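Local atomic coordinates of GCN5-related N-acetyltransferase:Aminotransferase, class-II (Rhodopseudomonas palustris, PDB entry 2FIW), a protein that probably transfers an acetyl group from acetyl coenzyme A, which it binds, to an acceptor amine, as GCN5-related N-acetyltransferases do. Residues A[75-80]-A[105-110]; A[83-88]-A[129-134]. All coordinates share one frame; numbering follows the deposited sequence.

Following the chain from the N terminus, after strand 9-12, three helices and strand 63-69 comes strand 72-80, with strand 84-90 pairing antiparallel against it. Helix 99-112 then folds back over one side of the sheet, and its residues 105-110 return to 75-80 in interaction 1, closing a loop of 24 residues. The chain continues through strand 118-123 into helix 128-132, where residues 129-134 come back to 83-88 in interaction 2 and close a longer loop of 40. Because the segments alternate along the sequence, the two loops cross. Backbone pairing of S78 with D86 and M87 joins the contacts directly, tying both helices to neighbouring central strands of the acetyltransferase sheet.

Interaction 1 of 2, residues A[75-80]-A[105-110]; sequences GFASLK and DALEKL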
ATOM      1  N   GLY A  75       7.203  -0.184   6.502  1.00 33.51           N
ATOM      2  CA  GLY A  75       6.251  -0.319   5.404  1.00 32.05           C
ATOM      3  C   GLY A  75       5.297  -1.477   5.618  1.00 31.29           C
ATOM      4  O   GLY A  75       5.592  -2.398   6.385  1.00 30.76           O
ATOM      5  N   PHE A  76       4.139  -1.427   4.960  1.00 29.90           N
ATOM      6  CA  PHE A  76       3.198  -2.543   4.992  1.00 29.60           C
ATOM      7  C   PHE A  76       2.338  -2.599   3.715  1.00 29.86           C
ATOM      8  O   PHE A  76       2.197  -1.601   2.971  1.00 30.36           O
ATOM      9  CB  PHE A  76       2.318  -2.516   6.267  1.00 29.50           C
ATOM     10  CG  PHE A  76       1.210  -1.501   6.209  1.00 29.81           C
ATOM     11  CD1 PHE A  76       1.470  -0.148   6.471  1.00 28.78           C
ATOM     12  CD2 PHE A  76      -0.086  -1.883   5.844  1.00 28.99           C
ATOM     13  CE1 PHE A  76       0.446   0.793   6.397  1.00 28.95           C
ATOM     14  CE2 PHE A  76      -1.115  -0.951   5.773  1.00 28.43           C
ATOM     15  CZ  PHE A  76      -0.849   0.391   6.054  1.00 28.19           C
ATOM     16  N   ALA A  77       1.789  -3.773   3.440  1.00 29.31           N
ATOM     17  CA  ALA A  77       0.876  -3.918   2.317  1.00 29.46           C
ATOM     18  C   ALA A  77      -0.182  -4.958   2.659  1.00 29.63           C
ATOM     19  O   ALA A  77       0.019  -5.795   3.538  1.00 29.00           O
ATOM     20  CB  ALA A  77       1.628  -4.282   1.037  1.00 28.71           C
ATOM     21  N   SER A  78      -1.310  -4.891   1.957  1.00 30.65           N
ATOM     22  CA  SER A  78      -2.469  -5.678   2.311  1.00 31.59           C
ATOM     23  C   SER A  78      -3.185  -6.206   1.094  1.00 33.01           C
ATOM     24  O   SER A  78      -3.569  -5.458   0.191  1.00 32.39           O
ATOM     25  CB  SER A  78      -3.421  -4.852   3.156  1.00 31.41           C
ATOM     26  OG  SER A  78      -4.170  -5.673   4.033  1.00 32.20           O
ATOM     27  N   LEU A  79      -3.342  -7.522   1.068  1.00 35.01           N
ATOM     28  CA  LEU A  79      -4.131  -8.160   0.038  1.00 37.01           C
ATOM     29  C   LEU A  79      -5.553  -8.389   0.559  1.00 38.31           C
ATOM     30  O   LEU A  79      -5.740  -8.949   1.642  1.00 38.16           O
ATOM     31  CB  LEU A  79      -3.474  -9.479  -0.388  1.00 37.03           C
ATOM     32  CG  LEU A  79      -4.196 -10.265  -1.484  1.00 36.55           C
ATOM     33  CD1 LEU A  79      -3.818  -9.721  -2.853  1.00 35.10           C
ATOM     34  CD2 LEU A  79      -3.805 -11.729  -1.347  1.00 36.73           C
ATOM     35  N   LYS A  80      -6.542  -7.910  -0.194  1.00 40.11           N
ATOM     36  CA  LYS A  80      -7.942  -8.204   0.082  1.00 41.96           C
ATOM     37  C   LYS A  80      -8.388  -9.295  -0.869  1.00 42.93           C
ATOM     38  O   LYS A  80      -8.070  -9.259  -2.063  1.00 42.85           O
ATOM     39  CB  LYS A  80      -8.827  -6.966  -0.102  1.00 42.41           C
ATOM     40  CG  LYS A  80     -10.316  -7.237   0.120  1.00 44.66           C
ATOM     41  CD  LYS A  80     -11.120  -5.955   0.262  1.00 48.38           C
ATOM     42  CE  LYS A  80     -12.615  -6.266   0.243  1.00 52.16           C
ATOM     43  NZ  LYS A  80     -13.370  -5.536   1.325  1.00 53.60           N
ATOM     44  N   ASP A 105       5.824  -7.943  -4.430  1.00 36.74           N
ATOM     45  CA  ASP A 105       6.223  -9.296  -4.821  1.00 36.90           C
ATOM     46  C   ASP A 105       5.618 -10.365  -3.886  1.00 37.17           C
ATOM     47  O   ASP A 105       5.132 -11.402  -4.344  1.00 36.95           O
ATOM     48  CB  ASP A 105       7.748  -9.423  -4.803  1.00 37.30           C
ATOM     49  CG  ASP A 105       8.443  -8.636  -5.931  1.00 37.96           C
ATOM     50  OD1 ASP A 105       7.776  -8.203  -6.912  1.00 39.41           O
ATOM     51  OD2 ASP A 105       9.678  -8.447  -5.819  1.00 36.49           O
ATOM     52  N   ALA A 106       5.657 -10.111  -2.578  1.00 37.37           N
ATOM     53  CA  ALA A 106       5.076 -11.046  -1.599  1.00 37.41           C
ATOM     54  C   ALA A 106       3.577 -11.217  -1.783  1.00 37.46           C
ATOM     55  O   ALA A 106       3.075 -12.340  -1.712  1.00 37.49           O
ATOM     56  CB  ALA A 106       5.408 -10.637  -0.181  1.00 36.78           C
ATOM     57  N   LEU A 107       2.877 -10.113  -2.061  1.00 37.61           N
ATOM     58  CA  LEU A 107       1.440 -10.148  -2.312  1.00 37.58           C
ATOM     59  C   LEU A 107       1.069 -10.892  -3.602  1.00 38.33           C
ATOM     60  O   LEU A 107       0.083 -11.631  -3.632  1.00 38.37           O
ATOM     61  CB  LEU A 107       0.830  -8.745  -2.293  1.00 37.07           C
ATOM     62  CG  LEU A 107       0.835  -7.930  -0.984  1.00 37.07           C
ATOM     63  CD1 LEU A 107      -0.119  -6.755  -1.114  1.00 34.98           C
ATOM     64  CD2 LEU A 107       0.488  -8.759   0.254  1.00 34.66           C
ATOM     65  N   GLU A 108       1.855 -10.714  -4.657  1.00 38.93           N
ATOM     66  CA  GLU A 108       1.637 -11.472  -5.901  1.00 39.78           C
ATOM     67  C   GLU A 108       1.887 -12.983  -5.755  1.00 40.19           C
ATOM     68  O   GLU A 108       1.151 -13.778  -6.320  1.00 40.44           O
ATOM     69  CB  GLU A 108       2.464 -10.888  -7.041  1.00 39.32           C
ATOM     70  CG  GLU A 108       2.218  -9.408  -7.198  1.00 40.59           C
ATOM     71  CD  GLU A 108       3.032  -8.739  -8.285  1.00 42.32           C
ATOM     72  OE1 GLU A 108       3.952  -9.376  -8.863  1.00 41.91           O
ATOM     73  OE2 GLU A 108       2.734  -7.554  -8.555  1.00 43.29           O
ATOM     74  N   LYS A 109       2.916 -13.372  -5.003  1.00 40.87           N
ATOM     75  CA  LYS A 109       3.195 -14.790  -4.721  1.00 41.96           C
ATOM     76  C   LYS A 109       2.018 -15.386  -3.944  1.00 42.63           C
ATOM     77  O   LYS A 109       1.506 -16.447  -4.299  1.00 43.12           O
ATOM     78  CB  LYS A 109       4.504 -14.923  -3.924  1.00 41.98           C
ATOM     79  CG  LYS A 109       4.929 -16.341  -3.514  1.00 42.11           C
ATOM     80  CD  LYS A 109       6.300 -16.266  -2.806  1.00 42.65           C
ATOM     81  CE  LYS A 109       6.871 -17.637  -2.406  1.00 43.62           C
ATOM     82  NZ  LYS A 109       7.638 -18.332  -3.500  1.00 44.72           N
ATOM     83  N   LEU A 110       1.596 -14.664  -2.903  1.00 42.93           N
ATOM     84  CA  LEU A 110       0.470 -15.019  -2.055  1.00 43.29           C
ATOM     85  C   LEU A 110      -0.822 -15.147  -2.855  1.00 43.47           C
ATOM     86  O   LEU A 110      -1.615 -16.051  -2.604  1.00 43.63           O
ATOM     87  CB  LEU A 110       0.290 -13.937  -0.986  1.00 43.28           C
ATOM     88  CG  LEU A 110       0.053 -14.219   0.489  1.00 43.11           C
ATOM     89  CD1 LEU A 110       0.808 -15.447   1.004  1.00 43.07           C
ATOM     90  CD2 LEU A 110       0.470 -12.977   1.257  1.00 42.50           C
TER
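L107 reaches from helix 105-110 to A77 and L79 on strand 75-80, a helix-on-sheet contact within the alpha/beta fold of GNAT acetyltransferases. The helix belongs to the beta-alpha-beta crossover that joins the parallel neighbours 84-90 and 118-123; here it also packs on strand 72-80. The two segment axes come within 8.9 Å of each other and run almost in the same direction, 22° apart. From its CA, L107 sends CB toward the strand. With CG anti to the carbonyl carbon (chi1 -65°), CB and CG only carry the branch across, and the two methyls do the touching. CD1 of L107 meets CB of A77 at 3.7 Å and continues over the backbone, 3.8 Å from the N of S78. CD2 of L107 rests 4.1 Å from CB of L79. Between these two inward residues, S78 points its CB away from the helix, and its OG is hydrogen-bonded to T64 and Q62. Further neighbours complete the apolar layer: L79 also touches L63 and L119, and L110 packs on L63. No hydrogen bond spans the segments; beyond S78, CD1 of L107 still lies 4.0 Å from the backbone N of L79.

Interaction 2 of 2, residues A[83-88]-A[129-134]; sequences DHIDML and EFFAKR. With ACO (acetyl coenzyme *a), chain C.
L88 reaches across from strand 84-88 to meet F130, which comes to it from helix 129-132, beside acetyl coenzyme A in its GNAT pocket. The CD1 methyl of L88 lies obliquely to two rings, 3.7 Å from CE2 of F130 and 3.8 Å from CZ of F131. I85 and F131 lie alongside each other, pointing opposite ways, with CD1 of I85 4.0 Å from CE1 of F131. Different first torsions separate the two phenylalanines: F130 has CG anti to the backbone N (chi1 171°), whereas F131 has it anti to the carbonyl carbon (chi1 -78°). The two rings form a T-shaped pair, CD2 at the edge of F130 pointing at the face of F131, 3.8 Å above the ring centre. One face of F130 is covered by CCP of the cofactor, and CE1 of F130 lies over one face of the R134 guanidinium, toward its rim. F131 also meets Y136 edge to face.

The cofactor runs along the strand side as well. The methyl CEP of its pantetheine arm lies 3.5 Å from CD1 of L88, and its amide N4P donates a 2.8 Å hydrogen bond to the O of L88. At the 3'-phosphate of the cofactor, K133 bends round so that its NZ, also in a salt bridge with E129, donates to phosphate oxygen O9A at 2.8 Å, while R134 meets O8A at its guanidinium edge. D86 and M87 form a classic beta bulge facing S78. Just beyond it, the N of L88 makes a weak 3.1 Å hydrogen bond to the thioester oxygen O of the cofactor. This bond probably orients the acetyl carbonyl and, as in other GNAT enzymes, could help polarise it for attack by an amine.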
ATOM      1  N   ASP A  83      -7.501 -11.305  -5.109  1.00 45.05           N
ATOM      2  CA  ASP A  83      -6.742 -10.549  -6.110  1.00 44.47           C
ATOM      3  C   ASP A  83      -6.673  -9.023  -5.979  1.00 43.46           C
ATOM      4  O   ASP A  83      -6.289  -8.352  -6.930  1.00 43.17           O
ATOM      5  CB  ASP A  83      -7.250 -10.914  -7.505  1.00 44.87           C
ATOM      6  CG  ASP A  83      -8.750 -10.714  -7.656  1.00 46.42           C
ATOM      7  OD1 ASP A  83      -9.386 -10.052  -6.791  1.00 45.56           O
ATOM      8  OD2 ASP A  83      -9.294 -11.235  -8.660  1.00 49.82           O
ATOM      9  N   HIS A  84      -7.035  -8.476  -4.825  1.00 42.69           N
ATOM     10  CA  HIS A  84      -6.942  -7.028  -4.626  1.00 42.06           C
ATOM     11  C   HIS A  84      -5.766  -6.579  -3.776  1.00 40.89           C
ATOM     12  O   HIS A  84      -5.661  -6.947  -2.606  1.00 40.22           O
ATOM     13  CB  HIS A  84      -8.220  -6.465  -4.021  1.00 42.10           C
ATOM     14  CG  HIS A  84      -9.389  -6.516  -4.941  1.00 44.39           C
ATOM     15  ND1 HIS A  84     -10.161  -7.645  -5.097  1.00 47.50           N
ATOM     16  CD2 HIS A  84      -9.918  -5.579  -5.763  1.00 47.10           C
ATOM     17  CE1 HIS A  84     -11.119  -7.401  -5.973  1.00 48.63           C
ATOM     18  NE2 HIS A  84     -10.993  -6.155  -6.394  1.00 48.35           N
ATOM     19  N   ILE A  85      -4.910  -5.748  -4.358  1.00 40.07           N
ATOM     20  CA  ILE A  85      -3.926  -5.020  -3.572  1.00 39.52           C
ATOM     21  C   ILE A  85      -4.653  -3.859  -2.930  1.00 39.20           C
ATOM     22  O   ILE A  85      -4.904  -2.844  -3.571  1.00 39.52           O
ATOM     23  CB  ILE A  85      -2.735  -4.523  -4.414  1.00 39.91           C
ATOM     24  CG1 ILE A  85      -1.971  -5.721  -4.999  1.00 39.80           C
ATOM     25  CG2 ILE A  85      -1.826  -3.599  -3.581  1.00 38.36           C
ATOM     26  CD1 ILE A  85      -0.633  -5.364  -5.566  1.00 42.48           C
ATOM     27  N   ASP A  86      -4.995  -4.028  -1.658  1.00 38.47           N
ATOM     28  CA  ASP A  86      -5.811  -3.069  -0.935  1.00 37.92           C
ATOM     29  C   ASP A  86      -5.003  -1.888  -0.392  1.00 37.79           C
ATOM     30  O   ASP A  86      -5.495  -0.766  -0.358  1.00 37.70           O
ATOM     31  CB  ASP A  86      -6.554  -3.769   0.202  1.00 37.52           C
ATOM     32  CG  ASP A  86      -7.653  -2.907   0.804  1.00 37.33           C
ATOM     33  OD1 ASP A  86      -8.497  -2.393   0.041  1.00 37.22           O
ATOM     34  OD2 ASP A  86      -7.678  -2.744   2.039  1.00 36.88           O
HETATM   35  N   MSE A  87      -3.768  -2.150   0.027  1.00 37.69           N
HETATM   36  CA  MSE A  87      -2.930  -1.166   0.698  1.00 38.89           C
HETATM   37  C   MSE A  87      -1.456  -1.406   0.436  1.00 36.84           C
HETATM   38  O   MSE A  87      -1.005  -2.558   0.382  1.00 36.61           O
HETATM   39  CB  MSE A  87      -3.193  -1.185   2.204  1.00 38.43           C
HETATM   40  CG  MSE A  87      -4.629  -0.857   2.560  1.00 40.94           C
HETATM   41 SE   MSE A  87      -4.917  -0.669   4.436  0.70 47.02          SE
HETATM   42  CE  MSE A  87      -4.715  -2.421   4.909  1.00 45.79           C
ATOM     43  N   LEU A  88      -0.728  -0.303   0.264  1.00 35.39           N
ATOM     44  CA  LEU A  88       0.721  -0.278   0.093  1.00 34.52           C
ATOM     45  C   LEU A  88       1.205   1.054   0.631  1.00 34.04           C
ATOM     46  O   LEU A  88       0.912   2.090   0.043  1.00 34.12           O
ATOM     47  CB  LEU A  88       1.104  -0.369  -1.385  1.00 34.10           C
ATOM     48  CG  LEU A  88       2.468  -0.966  -1.775  1.00 34.92           C
ATOM     49  CD1 LEU A  88       3.024  -0.320  -3.042  1.00 33.68           C
ATOM     50  CD2 LEU A  88       3.543  -1.028  -0.688  1.00 31.04           C
ATOM     51  N   GLU A 129       2.928   5.289 -11.351  1.00 41.26           N
ATOM     52  CA  GLU A 129       4.139   4.960 -12.119  1.00 42.01           C
ATOM     53  C   GLU A 129       4.848   3.732 -11.543  1.00 40.86           C
ATOM     54  O   GLU A 129       5.202   2.819 -12.291  1.00 41.30           O
ATOM     55  CB  GLU A 129       5.072   6.169 -12.186  1.00 42.69           C
ATOM     56  CG  GLU A 129       6.389   5.948 -12.908  1.00 48.30           C
ATOM     57  CD  GLU A 129       6.271   5.899 -14.442  1.00 54.61           C
ATOM     58  OE1 GLU A 129       5.473   5.083 -14.987  1.00 56.24           O
ATOM     59  OE2 GLU A 129       7.022   6.669 -15.108  1.00 57.18           O
ATOM     60  N   PHE A 130       5.008   3.711 -10.219  1.00 39.77           N
ATOM     61  CA  PHE A 130       5.467   2.549  -9.474  1.00 38.54           C
ATOM     62  C   PHE A 130       4.822   1.270  -9.944  1.00 38.28           C
ATOM     63  O   PHE A 130       5.534   0.319 -10.261  1.00 38.23           O
ATOM     64  CB  PHE A 130       5.210   2.692  -7.966  1.00 38.78           C
ATOM     65  CG  PHE A 130       5.471   1.409  -7.183  1.00 38.27           C
ATOM     66  CD1 PHE A 130       6.747   1.131  -6.668  1.00 39.20           C
ATOM     67  CD2 PHE A 130       4.466   0.481  -6.988  1.00 37.92           C
ATOM     68  CE1 PHE A 130       7.005  -0.043  -5.974  1.00 37.11           C
ATOM     69  CE2 PHE A 130       4.711  -0.705  -6.295  1.00 38.99           C
ATOM     70  CZ  PHE A 130       5.991  -0.962  -5.785  1.00 38.99           C
ATOM     71  N   PHE A 131       3.482   1.231  -9.975  1.00 37.67           N
ATOM     72  CA  PHE A 131       2.764   0.011 -10.376  1.00 36.98           C
ATOM     73  C   PHE A 131       2.953  -0.329 -11.840  1.00 37.80           C
ATOM     74  O   PHE A 131       3.062  -1.511 -12.184  1.00 38.02           O
ATOM     75  CB  PHE A 131       1.267   0.059 -10.021  1.00 35.89           C
ATOM     76  CG  PHE A 131       0.973  -0.210  -8.559  1.00 33.76           C
ATOM     77  CD1 PHE A 131       1.006  -1.506  -8.053  1.00 30.92           C
ATOM     78  CD2 PHE A 131       0.672   0.842  -7.687  1.00 30.82           C
ATOM     79  CE1 PHE A 131       0.736  -1.752  -6.690  1.00 30.78           C
ATOM     80  CE2 PHE A 131       0.401   0.609  -6.331  1.00 29.81           C
ATOM     81  CZ  PHE A 131       0.433  -0.688  -5.829  1.00 30.01           C
ATOM     82  N   ALA A 132       2.987   0.694 -12.697  1.00 38.66           N
ATOM     83  CA  ALA A 132       3.155   0.494 -14.137  1.00 39.72           C
ATOM     84  C   ALA A 132       4.491  -0.183 -14.474  1.00 40.58           C
ATOM     85  O   ALA A 132       4.537  -1.033 -15.351  1.00 39.85           O
ATOM     86  CB  ALA A 132       3.011   1.815 -14.886  1.00 39.81           C
ATOM     87  N   LYS A 133       5.560   0.184 -13.752  1.00 42.08           N
ATOM     88  CA  LYS A 133       6.886  -0.425 -13.930  1.00 43.72           C
ATOM     89  C   LYS A 133       6.946  -1.911 -13.508  1.00 44.46           C
ATOM     90  O   LYS A 133       7.964  -2.582 -13.730  1.00 44.94           O
ATOM     91  CB  LYS A 133       7.971   0.339 -13.144  1.00 43.75           C
ATOM     92  CG  LYS A 133       8.084   1.843 -13.377  1.00 46.05           C
ATOM     93  CD  LYS A 133       8.840   2.176 -14.651  1.00 49.92           C
ATOM     94  CE  LYS A 133       9.838   3.310 -14.439  1.00 52.66           C
ATOM     95  NZ  LYS A 133       9.232   4.620 -14.038  1.00 54.18           N
ATOM     96  N   ARG A 134       5.888  -2.404 -12.860  1.00 44.96           N
ATOM     97  CA  ARG A 134       5.846  -3.783 -12.372  1.00 45.06           C
ATOM     98  C   ARG A 134       4.736  -4.504 -13.110  1.00 45.30           C
ATOM     99  O   ARG A 134       4.152  -5.458 -12.605  1.00 45.44           O
ATOM    100  CB  ARG A 134       5.595  -3.849 -10.859  1.00 45.23           C
ATOM    101  CG  ARG A 134       6.283  -2.784  -9.997  1.00 46.42           C
ATOM    102  CD  ARG A 134       7.790  -2.971  -9.992  1.00 48.46           C
ATOM    103  NE  ARG A 134       8.515  -2.219  -8.961  1.00 49.85           N
ATOM    104  CZ  ARG A 134       8.713  -0.898  -8.972  1.00 51.31           C
ATOM    105  NH1 ARG A 134       8.185  -0.135  -9.918  1.00 49.41           N
ATOM    106  NH2 ARG A 134       9.419  -0.322  -8.008  1.00 53.09           N
TER
HETATM  107  N1A ACO C 200      18.341   4.034  -6.510  1.00 75.65           N
HETATM  108  C2A ACO C 200      17.437   4.601  -7.334  1.00 75.21           C
HETATM  109  N3A ACO C 200      16.155   4.190  -7.358  1.00 75.42           N
HETATM  110  C4A ACO C 200      15.701   3.182  -6.549  1.00 75.58           C
HETATM  111  C5A ACO C 200      16.569   2.551  -5.673  1.00 75.66           C
HETATM  112  C6A ACO C 200      17.986   3.024  -5.668  1.00 75.66           C
HETATM  113  N6A ACO C 200      18.907   2.463  -4.845  1.00 75.39           N
HETATM  114  N7A ACO C 200      15.865   1.607  -5.008  1.00 74.97           N
HETATM  115  C8A ACO C 200      14.588   1.657  -5.459  1.00 75.13           C
HETATM  116  N9A ACO C 200      14.499   2.609  -6.399  1.00 74.85           N
HETATM  117  C1B ACO C 200      13.307   3.043  -7.176  1.00 73.98           C
HETATM  118  C2B ACO C 200      12.628   1.953  -7.984  1.00 72.43           C
HETATM  119  O2B ACO C 200      13.283   1.761  -9.240  1.00 72.08           O
HETATM  120  C3B ACO C 200      11.232   2.528  -8.157  1.00 71.99           C
HETATM  121  O3B ACO C 200      11.108   3.239  -9.390  1.00 74.48           O
HETATM  122  P3B ACO C 200       9.681   3.446 -10.130  1.00 78.25           P
HETATM  123  O7A ACO C 200       8.921   4.520  -9.361  1.00 77.57           O
HETATM  124  O8A ACO C 200       9.011   2.094 -10.046  1.00 78.43           O
HETATM  125  O9A ACO C 200      10.097   3.857 -11.526  1.00 77.56           O
HETATM  126  C4B ACO C 200      11.033   3.488  -6.976  1.00 68.95           C
HETATM  127  O4B ACO C 200      12.302   3.624  -6.334  1.00 71.09           O
HETATM  128  C5B ACO C 200      10.020   2.970  -5.955  1.00 63.02           C
HETATM  129  O5B ACO C 200      10.335   1.599  -5.673  1.00 54.79           O
HETATM  130  P1A ACO C 200      10.420   1.005  -4.180  1.00 48.53           P
HETATM  131  O1A ACO C 200      11.625   1.588  -3.469  1.00 49.51           O
HETATM  132  O2A ACO C 200      10.273  -0.489  -4.355  1.00 48.16           O
HETATM  133  O3A ACO C 200       9.049   1.586  -3.551  1.00 45.60           O
HETATM  134  P2A ACO C 200       8.973   2.438  -2.209  1.00 41.65           P
HETATM  135  O4A ACO C 200       9.562   3.794  -2.487  1.00 44.71           O
HETATM  136  O5A ACO C 200       9.532   1.592  -1.101  1.00 42.12           O
HETATM  137  O6A ACO C 200       7.379   2.593  -1.964  1.00 43.66           O
HETATM  138  CBP ACO C 200       5.130   3.517  -2.497  1.00 45.02           C
HETATM  139  CCP ACO C 200       6.410   2.825  -2.996  1.00 43.57           C
HETATM  140  CDP ACO C 200       4.276   3.843  -3.716  1.00 43.26           C
HETATM  141  CEP ACO C 200       4.375   2.591  -1.555  1.00 45.09           C
HETATM  142  CAP ACO C 200       5.460   4.804  -1.703  1.00 44.88           C
HETATM  143  OAP ACO C 200       5.994   5.833  -2.554  1.00 45.36           O
HETATM  144  C9P ACO C 200       4.371   5.382  -0.804  1.00 44.20           C
HETATM  145  O9P ACO C 200       4.252   4.970   0.453  1.00 43.50           O
HETATM  146  N8P ACO C 200       3.596   6.282  -1.251  1.00 43.74           N
HETATM  147  C7P ACO C 200       2.520   7.022  -0.576  1.00 45.27           C
HETATM  148  C6P ACO C 200       1.287   6.178  -0.249  1.00 44.80           C
HETATM  149  C5P ACO C 200       0.712   5.644  -1.526  1.00 46.14           C
HETATM  150  O5P ACO C 200       0.601   6.357  -2.515  1.00 47.39           O
HETATM  151  N4P ACO C 200       0.356   4.369  -1.511  1.00 46.34           N
HETATM  152  C3P ACO C 200      -0.192   3.635  -2.634  1.00 48.95           C
HETATM  153  C2P ACO C 200      -1.693   3.874  -2.642  1.00 51.29           C
HETATM  154  S1P ACO C 200      -2.319   2.587  -3.656  1.00 52.22           S
HETATM  155  C   ACO C 200      -2.987   1.495  -2.589  1.00 52.42           C
HETATM  156  O   ACO C 200      -2.618   1.464  -1.421  1.00 51.94           O
HETATM  157  CH3 ACO C 200      -3.928   0.677  -3.033  1.00 52.75           C